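Local coordinates for uncharacterized protein (Bacteroides uniformis, PDB 4JPQ), which is of unknown function but probably binds carbohydrate through a beta-rich domain of carbohydrate-binding family 9, at residues A[25-30]-A[54-59]; A[71-76]-A[153-158]; A[94-97]-A[102-105]; A[161-166]-A[172-177]; A[199-204]-A[208-213]. One frame throughout, in Å; residues are numbered along the deposited sequence. Where two conformers were deposited one is given.

Contact 1: residues A[25-30]-A[54-59]; sequences SLLDGN and RIAHTG
The guanidinium group of Arg54 meets two residues of the helix at once, Leu27 over one face and Asp28 at an edge. Leu27 CB lies above the centre of that face, 3.4 Å from Arg54 CZ. Asp28 OD1 sits close to the guanidinium plane and receives both terminal nitrogens, Arg54 NH1 and Arg54 NH2, each at 2.8 Å, in a salt bridge. This is an end-on grip directed to a single oxygen, so neither N-H is straight. The two flat groups are not coplanar either: carboxylate and guanidinium are turned 56° apart, with NH1 arriving nearly along the C-O axis and NH2 from above the carboxylate plane.

The arginine gets there by starting with CG between its backbone N and carbonyl carbon (chi1 59°) and then running straight out to NE. On the way it passes Leu27 in the opposite direction, and Leu27 CD1 comes within 3.6 Å of Arg54 NE. The other branch, Leu27 CD2, rests 3.8 Å from Ala56 CB, two residues further along the same face of the strand. Helix 25-29 lies across strand 54-57 almost at a right angle, with axes 10.2 Å apart.

Outside the pair, Arg54 NE is bound to His65 ND1 and Arg54 NH1 also to the carbonyl O of Ile32. With every guanidinium nitrogen engaged, the buried cation is fixed in position and rotation. Its charge is probably offset by the exposed Asp28, while Leu27 CB covers one face of the guanidinium.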
# COMPACT_ATOMS: atom_id res chain seq x y z
N SER A 25 -8.99 -3.70 -14.80
CA SER A 25 -10.04 -3.49 -15.80
C SER A 25 -11.15 -2.59 -15.26
O SER A 25 -11.59 -1.66 -15.93
CB SER A 25 -10.65 -4.83 -16.18
OG SER A 25 -11.79 -4.65 -16.98
N LEU A 26 -11.58 -2.85 -14.03
CA LEU A 26 -12.61 -2.05 -13.37
C LEU A 26 -12.20 -0.58 -13.30
O LEU A 26 -13.00 0.31 -13.63
CB LEU A 26 -12.87 -2.56 -11.95
CG LEU A 26 -13.98 -1.92 -11.14
CD1 LEU A 26 -15.31 -2.11 -11.84
CD2 LEU A 26 -14.04 -2.53 -9.76
N LEU A 27 -10.96 -0.35 -12.91
CA LEU A 27 -10.42 1.00 -12.76
C LEU A 27 -10.25 1.71 -14.10
O LEU A 27 -10.55 2.91 -14.19
CB LEU A 27 -9.14 0.98 -11.94
CG LEU A 27 -9.32 0.48 -10.49
CD1 LEU A 27 -7.97 0.40 -9.81
CD2 LEU A 27 -10.25 1.34 -9.64
N ASP A 28 -9.79 0.99 -15.13
CA ASP A 28 -9.68 1.57 -16.49
C ASP A 28 -11.08 1.91 -17.03
O ASP A 28 -11.24 2.90 -17.76
CB ASP A 28 -8.95 0.64 -17.47
CG ASP A 28 -7.46 0.53 -17.19
OD1 ASP A 28 -6.90 1.29 -16.38
OD2 ASP A 28 -6.82 -0.36 -17.80
N GLY A 29 -12.07 1.08 -16.67
CA GLY A 29 -13.47 1.28 -17.04
C GLY A 29 -14.08 2.53 -16.47
O GLY A 29 -14.96 3.13 -17.11
N ASN A 30 -13.64 2.91 -15.27
CA ASN A 30 -14.09 4.15 -14.60
C ASN A 30 -13.14 5.36 -14.75
O ASN A 30 -13.41 6.42 -14.19
CB ASN A 30 -14.43 3.88 -13.12
CG ASN A 30 -15.61 2.94 -12.96
OD1 ASN A 30 -16.76 3.38 -12.78
ND2 ASN A 30 -15.36 1.64 -13.11
N ARG A 54 -2.86 4.02 -7.99
CA ARG A 54 -4.17 4.64 -8.08
C ARG A 54 -5.12 3.99 -7.10
O ARG A 54 -4.94 2.84 -6.72
CB ARG A 54 -4.75 4.63 -9.48
CG ARG A 54 -4.93 3.26 -10.07
CD ARG A 54 -5.56 3.35 -11.44
NE ARG A 54 -5.64 2.04 -12.06
CZ ARG A 54 -6.11 1.80 -13.29
NH1 ARG A 54 -6.62 2.78 -14.05
NH2 ARG A 54 -6.13 0.56 -13.75
N ILE A 55 -6.12 4.77 -6.71
CA ILE A 55 -7.02 4.38 -5.67
C ILE A 55 -8.47 4.81 -5.94
O ILE A 55 -8.73 5.86 -6.52
CB ILE A 55 -6.48 4.94 -4.32
CG1 ILE A 55 -7.28 4.38 -3.13
CG2 ILE A 55 -6.42 6.48 -4.32
CD1 ILE A 55 -6.73 4.76 -1.78
N ALA A 56 -9.40 3.97 -5.49
CA ALA A 56 -10.84 4.22 -5.61
C ALA A 56 -11.56 3.44 -4.52
O ALA A 56 -10.90 2.76 -3.73
CB ALA A 56 -11.33 3.79 -6.97
N HIS A 57 -12.89 3.54 -4.46
CA HIS A 57 -13.65 2.79 -3.46
C HIS A 57 -15.03 2.37 -3.91
O HIS A 57 -15.63 3.02 -4.76
CB HIS A 57 -13.74 3.57 -2.14
CG HIS A 57 -14.67 4.75 -2.17
ND1 HIS A 57 -15.88 4.76 -1.52
CD2 HIS A 57 -14.55 5.96 -2.76
CE1 HIS A 57 -16.47 5.93 -1.70
NE2 HIS A 57 -15.68 6.67 -2.46
N THR A 58 -15.52 1.31 -3.29
CA THR A 58 -16.85 0.78 -3.54
C THR A 58 -17.88 1.22 -2.50
O THR A 58 -19.06 0.94 -2.67
CB THR A 58 -16.82 -0.75 -3.56
OG1 THR A 58 -16.47 -1.26 -2.27
CG2 THR A 58 -15.80 -1.24 -4.59
N GLY A 59 -17.44 1.89 -1.44
CA GLY A 59 -18.31 2.26 -0.31
C GLY A 59 -17.99 1.32 0.85
O GLY A 59 -17.86 1.76 1.99

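Contact 2: residues A[71-76]-A[153-158]; sequences ASVRAV and CSWELV
Trp155 NE1 is the polar atom about which this contact turns: its hydrogen bond goes to Glu70 OE2, just before the first segment, while Val73 CG1 packs 3.7 Å from NE1 itself. The same methyl lies 3.8 Å from Trp155 CD1, so the valine touches the pyrrole part of the indole, approaching obliquely. Val73 and Trp155 run past each other in opposite directions. Trp155 reaches the spot with CG set between its backbone N and carbonyl carbon (chi1 58°), and its side chain also touches Val68 and Val90.

Cys153 is the other partner of this methyl. Its SG, swung trans to the backbone N (chi1 168°), comes within 3.9 Å of Val73 CG1, which therefore serves both residues. No hydrogen bond joins the two segments directly.

The chain turns at Ala71, and beyond the turn the backbone of Val73 pairs with Arg149, not with segment 153-158. What results is a strand pair that turns a corner, passing from the main beta structure, where strand 61-70 lies beside strand 152-162, into a two-stranded antiparallel sheet of strands 72-75 and 146-150, with Val73 packed on Cys153 and Trp155 at the corner.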
# COMPACT_ATOMS: atom_id res chain seq x y z
N ALA A 71 15.08 -2.49 -11.13
CA ALA A 71 16.26 -3.29 -11.54
C ALA A 71 16.32 -4.73 -11.02
O ALA A 71 17.08 -5.53 -11.56
CB ALA A 71 17.56 -2.56 -11.22
N SER A 72 15.56 -5.03 -9.96
CA SER A 72 15.49 -6.39 -9.41
C SER A 72 14.25 -6.60 -8.56
O SER A 72 13.69 -5.63 -8.04
CB SER A 72 16.75 -6.75 -8.60
OG SER A 72 16.86 -5.99 -7.41
N VAL A 73 13.86 -7.86 -8.42
CA VAL A 73 12.71 -8.28 -7.60
C VAL A 73 13.09 -9.47 -6.73
O VAL A 73 13.99 -10.23 -7.07
CB VAL A 73 11.46 -8.59 -8.45
CG1 VAL A 73 10.95 -7.32 -9.11
CG2 VAL A 73 11.72 -9.66 -9.49
N ARG A 74 12.36 -9.63 -5.63
CA ARG A 74 12.64 -10.65 -4.61
C ARG A 74 11.38 -10.90 -3.79
O ARG A 74 10.63 -9.97 -3.56
CB ARG A 74 13.75 -10.09 -3.71
CG ARG A 74 14.24 -10.96 -2.56
CD ARG A 74 15.26 -10.18 -1.73
NE ARG A 74 15.91 -10.99 -0.70
CZ ARG A 74 15.46 -11.22 0.54
NH1 ARG A 74 14.31 -10.70 1.00
NH2 ARG A 74 16.18 -11.99 1.34
N ALA A 75 11.15 -12.14 -3.37
CA ALA A 75 9.98 -12.50 -2.54
C ALA A 75 10.25 -13.75 -1.71
O ALA A 75 9.73 -14.82 -1.99
CB ALA A 75 8.74 -12.66 -3.39
N VAL A 76 11.14 -13.61 -0.74
CA VAL A 76 11.54 -14.70 0.14
C VAL A 76 10.48 -15.03 1.21
O VAL A 76 10.33 -16.19 1.58
CB VAL A 76 12.94 -14.43 0.78
CG1 VAL A 76 13.36 -15.55 1.74
CG2 VAL A 76 13.98 -14.26 -0.33
N CYS A 153 12.51 -5.45 -14.45
CA CYS A 153 11.24 -6.17 -14.37
C CYS A 153 10.06 -5.24 -14.09
O CYS A 153 10.11 -4.47 -13.11
CB CYS A 153 11.34 -7.21 -13.24
SG CYS A 153 9.76 -7.95 -12.79
N SER A 154 9.03 -5.32 -14.93
CA SER A 154 7.79 -4.56 -14.74
C SER A 154 6.75 -5.45 -14.05
O SER A 154 6.47 -6.54 -14.52
CB SER A 154 7.24 -4.05 -16.07
OG SER A 154 8.08 -3.07 -16.63
N TRP A 155 6.21 -5.00 -12.92
CA TRP A 155 5.16 -5.75 -12.22
C TRP A 155 4.08 -4.84 -11.70
O TRP A 155 4.27 -3.63 -11.63
CB TRP A 155 5.72 -6.62 -11.09
CG TRP A 155 6.49 -5.90 -10.02
CD1 TRP A 155 7.79 -5.50 -10.09
CD2 TRP A 155 6.05 -5.60 -8.69
NE1 TRP A 155 8.17 -4.92 -8.90
CE2 TRP A 155 7.12 -4.97 -8.03
CE3 TRP A 155 4.84 -5.80 -8.00
CZ2 TRP A 155 7.02 -4.53 -6.71
CZ3 TRP A 155 4.75 -5.35 -6.68
CH2 TRP A 155 5.83 -4.73 -6.05
N GLU A 156 2.93 -5.45 -11.40
CA GLU A 156 1.76 -4.76 -10.90
C GLU A 156 1.17 -5.55 -9.74
O GLU A 156 1.32 -6.77 -9.66
CB GLU A 156 0.70 -4.59 -11.99
CG GLU A 156 1.23 -3.97 -13.27
CD GLU A 156 0.16 -3.63 -14.30
OE1 GLU A 156 -1.05 -3.73 -13.99
OE2 GLU A 156 0.53 -3.23 -15.43
N LEU A 157 0.49 -4.83 -8.85
CA LEU A 157 -0.09 -5.41 -7.65
C LEU A 157 -1.36 -4.68 -7.24
O LEU A 157 -1.41 -3.46 -7.35
CB LEU A 157 0.93 -5.39 -6.51
CG LEU A 157 0.50 -5.98 -5.15
CD1 LEU A 157 1.66 -6.72 -4.50
CD2 LEU A 157 -0.11 -4.96 -4.19
N VAL A 158 -2.32 -5.45 -6.70
CA VAL A 158 -3.62 -4.96 -6.29
C VAL A 158 -3.97 -5.44 -4.91
O VAL A 158 -3.68 -6.57 -4.55
CB VAL A 158 -4.70 -5.46 -7.27
CG1 VAL A 158 -6.13 -5.27 -6.73
CG2 VAL A 158 -4.55 -4.76 -8.60

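Contact 3: residues A[94-97]-A[102-105]; sequences VSPE and YYNF
Val94 and Tyr103 form an antiparallel hydrogen-bonded pair: Val94 N gives to Tyr103 O at 2.9 Å and Tyr103 N returns to Val94 O at 2.8 Å, both fairly straight. They lie at the turn end of the hairpin formed by strands 89-95 and 102-108, one residue from where its loop begins.

Apolar contacts gather on the face that carries Val94 and Tyr103. Val94 CG1, placed between the backbone N and carbonyl carbon (chi1 63°), meets the edge of the Phe105 ring, 4.1 Å from Phe105 CE1. Pro96 CG meets another ring edge, 4.1 Å from Tyr103 CE1, with proline and tyrosine crossing at about a right angle. Val94 O also lies at the edge of the Tyr103 ring, in its plane. The neighbouring residues make a lighter contact, Ser95 CB to Tyr102 CB at 4.0 Å.

The polar groups are bonded to residues outside the two segments. Tyr103 OH is bound to His169 ND1 and Gln168 N, and Ser95 OG to Arg101 O; the Tyr102 ring also forms a cation-pi contact with Arg124. The chemistry is therefore divided: ring edges and aliphatic carbons meet on the face of Val94, Tyr103 and Phe105, whereas the hydroxyl of the buried Tyr103 ties the end of that side chain to loop residues.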
# COMPACT_ATOMS: atom_id res chain seq x y z
N VAL A 94 -2.46 4.10 6.61
CA VAL A 94 -3.69 4.91 6.71
C VAL A 94 -4.31 4.95 8.12
O VAL A 94 -4.35 3.92 8.80
CB VAL A 94 -4.73 4.41 5.66
CG1 VAL A 94 -5.17 2.97 5.92
CG2 VAL A 94 -5.94 5.32 5.57
N SER A 95 -4.78 6.13 8.53
CA SER A 95 -5.49 6.37 9.80
C SER A 95 -6.91 6.74 9.35
O SER A 95 -7.10 7.78 8.70
CB SER A 95 -4.85 7.52 10.61
OG SER A 95 -5.64 7.89 11.74
N PRO A 96 -7.92 5.95 9.73
CA PRO A 96 -9.25 6.18 9.18
C PRO A 96 -10.25 7.05 9.95
O PRO A 96 -11.30 7.37 9.36
CB PRO A 96 -9.78 4.75 9.12
CG PRO A 96 -9.27 4.17 10.40
CD PRO A 96 -7.98 4.86 10.73
N GLU A 97 -9.97 7.42 11.20
CA GLU A 97 -10.97 8.15 12.01
C GLU A 97 -10.46 9.46 12.62
O GLU A 97 -11.12 10.01 13.49
CB GLU A 97 -11.47 7.21 13.14
CG GLU A 97 -12.99 7.13 13.39
CD GLU A 97 -13.67 6.00 12.60
OE1 GLU A 97 -13.96 6.18 11.39
OE2 GLU A 97 -13.94 4.93 13.20
N TYR A 102 -3.36 4.03 13.53
CA TYR A 102 -3.19 3.89 12.07
C TYR A 102 -2.88 2.44 11.75
O TYR A 102 -2.57 1.64 12.65
CB TYR A 102 -2.07 4.80 11.51
CG TYR A 102 -0.68 4.37 11.87
CD1 TYR A 102 -0.12 4.67 13.12
CD2 TYR A 102 0.09 3.63 10.96
CE1 TYR A 102 1.17 4.25 13.46
CE2 TYR A 102 1.37 3.19 11.29
CZ TYR A 102 1.91 3.50 12.53
OH TYR A 102 3.17 3.07 12.83
N TYR A 103 -2.95 2.14 10.45
CA TYR A 103 -2.69 0.81 9.91
C TYR A 103 -1.64 0.88 8.82
O TYR A 103 -1.52 1.89 8.15
CB TYR A 103 -3.96 0.27 9.29
CG TYR A 103 -5.09 0.07 10.25
CD1 TYR A 103 -5.98 1.10 10.56
CD2 TYR A 103 -5.31 -1.18 10.85
CE1 TYR A 103 -7.04 0.91 11.44
CE2 TYR A 103 -6.37 -1.39 11.73
CZ TYR A 103 -7.23 -0.35 12.02
OH TYR A 103 -8.28 -0.54 12.89
N ASN A 104 -0.89 -0.20 8.66
CA ASN A 104 0.09 -0.33 7.58
C ASN A 104 -0.14 -1.66 6.86
O ASN A 104 -0.13 -2.72 7.49
CB ASN A 104 1.55 -0.20 8.06
CG ASN A 104 1.91 -1.17 9.16
OD1 ASN A 104 1.22 -1.22 10.16
ND2 ASN A 104 2.97 -1.94 8.98
N PHE A 105 -0.38 -1.57 5.55
CA PHE A 105 -0.59 -2.71 4.69
C PHE A 105 0.64 -2.78 3.81
O PHE A 105 0.81 -1.94 2.94
CB PHE A 105 -1.84 -2.51 3.83
CG PHE A 105 -3.11 -2.40 4.61
CD1 PHE A 105 -3.50 -1.19 5.16
CD2 PHE A 105 -3.94 -3.51 4.78
CE1 PHE A 105 -4.68 -1.08 5.88
CE2 PHE A 105 -5.12 -3.40 5.50
CZ PHE A 105 -5.49 -2.19 6.05

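Contact 4: residues A[161-166]-A[172-177]; sequences IPVSAF and GSLDGK. With SO4 (sulfate ion), chain F.
A methyl group and an anion share one glycine here: Val163 CG1 rests 3.6 Å from the carbonyl O of Gly172, while the amide of that same glycine holds a sulfate ion, probably from the crystallisation liquor. Sulfate O4 is gripped twice, by Gly172 N at 2.7 Å and by Ser173 N at 2.8 Å, the second bond being the straighter at 161°. A further bond from Gly172 N to sulfate O2 is weak. Lys177 curls back over the loop, bent at its last torsion (chi4 -47°), and brings NZ to 3.2 Å from sulfate O1, again a weak bond. Consecutive amides, with a smaller share from the weakly bonded ammonium group, probably give the anion a positively polarised seat.

Across the contact itself the touch is apolar. Val163 CG2, trans to the backbone N, lies 4.2 Å from Leu174 CD2, the two side chains sliding past each other in opposite directions. Leu174 also packs on Ile62, and its backbone is bonded to Gly59, so the loop meets the turn at Gly59 and strand 61-70.

Val163 opens the short 3-10 segment 163-165 at the end of strand 152-162. On the other side, Leu174 to Lys177 form a type II beta turn closed by Lys177 N to Leu174 O, with Gly176 taking the positive phi of its third position. The whole is a connection between strands 152-162 and 178-186, containing a 3-10 turn and a loop ending in a type II turn, which touch through Val163.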
# COMPACT_ATOMS: atom_id res chain seq x y z
N ILE A 161 -9.11 -3.77 0.05
CA ILE A 161 -9.15 -3.67 1.51
C ILE A 161 -10.58 -3.40 2.00
O ILE A 161 -11.06 -2.27 1.88
CB ILE A 161 -8.18 -2.56 2.00
CG1 ILE A 161 -6.74 -2.87 1.57
CG2 ILE A 161 -8.25 -2.40 3.52
CD1 ILE A 161 -5.78 -1.72 1.73
N PRO A 162 -11.28 -4.43 2.53
CA PRO A 162 -12.62 -4.15 3.05
C PRO A 162 -12.57 -3.28 4.30
O PRO A 162 -11.60 -3.33 5.06
CB PRO A 162 -13.17 -5.54 3.42
CG PRO A 162 -12.31 -6.48 2.66
CD PRO A 162 -10.95 -5.85 2.73
N VAL A 163 -13.63 -2.51 4.50
CA VAL A 163 -13.76 -1.62 5.64
C VAL A 163 -13.60 -2.39 6.99
O VAL A 163 -13.04 -1.86 7.96
CB VAL A 163 -15.09 -0.83 5.51
CG1 VAL A 163 -16.30 -1.71 5.83
CG2 VAL A 163 -15.07 0.40 6.36
N SER A 164 -14.05 -3.65 7.03
CA SER A 164 -13.88 -4.55 8.19
C SER A 164 -12.43 -4.89 8.51
O SER A 164 -12.14 -5.27 9.64
CB SER A 164 -14.65 -5.85 7.98
OG SER A 164 -14.26 -6.49 6.78
N ALA A 165 -11.51 -4.78 7.54
CA ALA A 165 -10.07 -5.02 7.79
C ALA A 165 -9.42 -3.97 8.69
O ALA A 165 -8.30 -4.19 9.14
CB ALA A 165 -9.29 -5.13 6.50
N PHE A 166 -10.09 -2.84 8.96
CA PHE A 166 -9.61 -1.89 9.97
C PHE A 166 -10.01 -2.51 11.32
O PHE A 166 -10.92 -2.04 12.02
CB PHE A 166 -10.23 -0.51 9.75
CG PHE A 166 -9.80 0.15 8.47
CD1 PHE A 166 -8.46 0.33 8.18
CD2 PHE A 166 -10.74 0.67 7.59
CE1 PHE A 166 -8.05 0.97 7.01
CE2 PHE A 166 -10.35 1.33 6.43
CZ PHE A 166 -9.00 1.47 6.13
N GLY A 172 -17.93 1.83 9.19
CA GLY A 172 -19.13 1.36 8.49
C GLY A 172 -19.06 1.47 6.99
O GLY A 172 -19.09 0.45 6.30
N SER A 173 -18.95 2.70 6.50
CA SER A 173 -18.95 3.01 5.06
C SER A 173 -17.98 4.14 4.72
O SER A 173 -17.93 5.15 5.40
CB SER A 173 -20.36 3.40 4.62
OG SER A 173 -20.38 3.75 3.24
N LEU A 174 -17.28 3.98 3.59
CA LEU A 174 -16.28 4.94 3.13
C LEU A 174 -16.84 6.22 2.49
O LEU A 174 -16.11 7.20 2.35
CB LEU A 174 -15.34 4.27 2.11
CG LEU A 174 -14.63 2.97 2.55
CD1 LEU A 174 -13.92 2.33 1.37
CD2 LEU A 174 -13.66 3.25 3.69
N ASP A 175 -18.12 6.19 2.10
CA ASP A 175 -18.81 7.31 1.42
C ASP A 175 -18.62 8.65 2.13
O ASP A 175 -19.06 8.81 3.28
CB ASP A 175 -20.32 7.02 1.27
CG ASP A 175 -20.61 5.94 0.24
OD1 ASP A 175 -20.24 6.13 -0.92
OD2 ASP A 175 -21.24 4.92 0.59
N GLY A 176 -17.91 9.57 1.47
CA GLY A 176 -17.70 10.92 1.99
C GLY A 176 -16.74 11.10 3.16
O GLY A 176 -16.67 12.21 3.69
N LYS A 177 -16.02 10.05 3.58
CA LYS A 177 -15.05 10.18 4.68
C LYS A 177 -13.77 10.82 4.21
O LYS A 177 -13.49 10.82 3.00
CB LYS A 177 -14.72 8.84 5.36
CG LYS A 177 -15.88 8.28 6.17
CD LYS A 177 -15.41 7.36 7.30
CE LYS A 177 -16.53 6.78 8.12
NZ LYS A 177 -17.58 7.75 8.53
S SO4 F . -18.97 4.76 10.11
O1 SO4 F . -17.87 5.52 10.76
O2 SO4 F . -19.23 3.52 10.87
O3 SO4 F . -20.21 5.55 10.07
O4 SO4 F . -18.58 4.42 8.72

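Contact 5: residues A[199-204]-A[208-213]; sequences SPIGLE and FHCPAF
This contact lies within the long loop between strands 195-197 and 215-219, which doubles back on itself so that segment 199-204 packs against the short 3-10 segment 211-213 and the residues before it. Phe213 is the chief surface. One face of its ring is covered by backbone: Gly202 N sits 3.4 Å from Phe213 CE1, offset toward the rim, and Ile201 CA makes an off-centre CH-pi contact, 4.2 Å from the ring centroid and 30° off its normal. Glycine, having no side chain, brings its main chain right up to the aromatic face. Leu203 CD2 approaches the same ring obliquely, 4.0 Å from Phe213 CE2.

Cys210 meets both Ile201 and Leu203. Its SG, lodged between backbone N and carbonyl carbon (chi1 48°), comes 3.8 Å from Ile201 CD1, and its CB is 3.8 Å from Leu203 CD1. Ile201 CD1 then continues to the edge of the Phe208 ring, 4.2 Å from Phe208 CD1, the side chains crossing at about a right angle. Just after Phe208 the chain makes an inverse gamma turn centred on His209.

Segment 199-204 is also bonded to other loops and the N-terminal part: Ile201 N to Asn41 OD1, Leu203 O to Trp42 NE1 and Ser199 OG to Lys5 N. Phe208 stacks on Tyr184, and its backbone N is bonded to a molecule of 3-cyclohexyl-1-propylsulfonic acid, probably from the crystallisation liquor. Such molecules often mark pockets, so this folded loop, with an aromatic residue beside this molecule, is consistent with the rim of a possible binding site.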
# COMPACT_ATOMS: atom_id res chain seq x y z
N SER A 199 3.51 11.29 -0.46
CA SER A 199 3.56 12.60 0.18
C SER A 199 4.92 12.66 0.87
O SER A 199 5.38 11.61 1.37
CB SER A 199 2.42 12.80 1.18
OG SER A 199 2.49 14.09 1.74
N PRO A 200 5.56 13.87 0.92
CA PRO A 200 6.92 13.93 1.48
C PRO A 200 7.03 13.76 3.00
O PRO A 200 6.08 14.04 3.73
CB PRO A 200 7.43 15.31 1.05
CG PRO A 200 6.55 15.72 -0.08
CD PRO A 200 5.21 15.16 0.29
N ILE A 201 8.22 13.32 3.42
CA ILE A 201 8.58 13.06 4.83
C ILE A 201 9.86 13.83 5.13
O ILE A 201 10.81 13.74 4.34
CB ILE A 201 8.80 11.55 5.10
CG1 ILE A 201 7.50 10.77 4.90
CG2 ILE A 201 9.36 11.32 6.50
CD1 ILE A 201 7.68 9.27 4.81
N GLY A 202 9.88 14.54 6.26
CA GLY A 202 11.01 15.38 6.67
C GLY A 202 11.79 14.90 7.88
O GLY A 202 12.33 15.71 8.62
N LEU A 203 11.85 13.59 8.08
CA LEU A 203 12.60 13.00 9.19
C LEU A 203 14.01 12.84 8.66
O LEU A 203 14.20 12.63 7.45
CB LEU A 203 11.99 11.66 9.62
CG LEU A 203 10.55 11.76 10.14
CD1 LEU A 203 9.92 10.39 10.31
CD2 LEU A 203 10.45 12.57 11.43
N GLU A 204 15.00 12.90 9.56
CA GLU A 204 16.43 12.83 9.20
C GLU A 204 16.89 11.56 8.43
O GLU A 204 17.92 11.59 7.79
CB GLU A 204 17.34 13.05 10.42
CG GLU A 204 17.22 12.03 11.55
CD GLU A 204 18.43 12.03 12.47
OE1 GLU A 204 19.29 12.93 12.36
OE2 GLU A 204 18.52 11.10 13.30
N PHE A 208 9.02 5.27 7.90
CA PHE A 208 7.69 5.32 7.30
C PHE A 208 6.53 5.39 8.29
O PHE A 208 5.44 5.80 7.89
CB PHE A 208 7.43 4.11 6.37
CG PHE A 208 8.25 4.07 5.09
CD1 PHE A 208 8.68 5.22 4.41
CD2 PHE A 208 8.47 2.83 4.48
CE1 PHE A 208 9.38 5.13 3.22
CE2 PHE A 208 9.16 2.74 3.29
CZ PHE A 208 9.62 3.89 2.65
N HIS A 209 6.73 5.00 9.55
CA HIS A 209 5.66 5.01 10.58
C HIS A 209 5.46 6.41 11.20
O HIS A 209 5.55 6.58 12.42
CB HIS A 209 5.96 3.94 11.63
CG HIS A 209 5.94 2.54 11.08
ND1 HIS A 209 4.87 1.69 11.25
CD2 HIS A 209 6.85 1.86 10.35
CE1 HIS A 209 5.13 0.54 10.66
NE2 HIS A 209 6.32 0.61 10.10
N CYS A 210 5.11 7.39 10.36
CA CYS A 210 5.03 8.82 10.73
C CYS A 210 3.73 9.49 10.28
O CYS A 210 3.69 10.15 9.24
CB CYS A 210 6.25 9.54 10.15
SG CYS A 210 6.50 9.14 8.41
N PRO A 211 2.65 9.32 11.08
CA PRO A 211 1.35 9.94 10.82
C PRO A 211 1.34 11.46 10.58
O PRO A 211 0.46 11.94 9.88
CB PRO A 211 0.55 9.61 12.08
CG PRO A 211 1.11 8.33 12.53
CD PRO A 211 2.58 8.42 12.25
N ALA A 212 2.28 12.19 11.18
CA ALA A 212 2.42 13.64 10.95
C ALA A 212 2.63 13.97 9.47
O ALA A 212 2.15 15.00 9.01
CB ALA A 212 3.56 14.21 11.78
N PHE A 213 3.34 13.10 8.74
CA PHE A 213 3.65 13.31 7.31
C PHE A 213 2.69 12.68 6.31
O PHE A 213 2.91 12.82 5.09
CB PHE A 213 5.11 12.95 7.04
CG PHE A 213 6.07 13.90 7.69
CD1 PHE A 213 6.33 15.15 7.11
CD2 PHE A 213 6.66 13.60 8.93
CE1 PHE A 213 7.18 16.05 7.72
CE2 PHE A 213 7.52 14.50 9.55
CZ PHE A 213 7.77 15.73 8.94

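Overall arrangement
Contacts 1, 3 and 4 form a continuous chain of touches. Contact 1 meets contact 4 where Gly59 O probably bonds to Leu174 N (2.8 Å), and contact 4 meets contact 3 through packing of Phe166 CE1 on Val94 CG1 (3.7 Å); the centres of contacts 3 and 4 are about 11 Å apart. From contact 3 the path goes on to contact 5 by a probable hydrogen bond between Tyr102 OH and His209 ND1 (2.7 Å). Contact 2 touches none of the others apart from adjoining contact 4 along strand 152-162, its centre about 28 Å away. The sulfate lies at contact 4 and the cyclohexylpropylsulfonic acid molecule at contact 5, whose centres are about 24 Å apart.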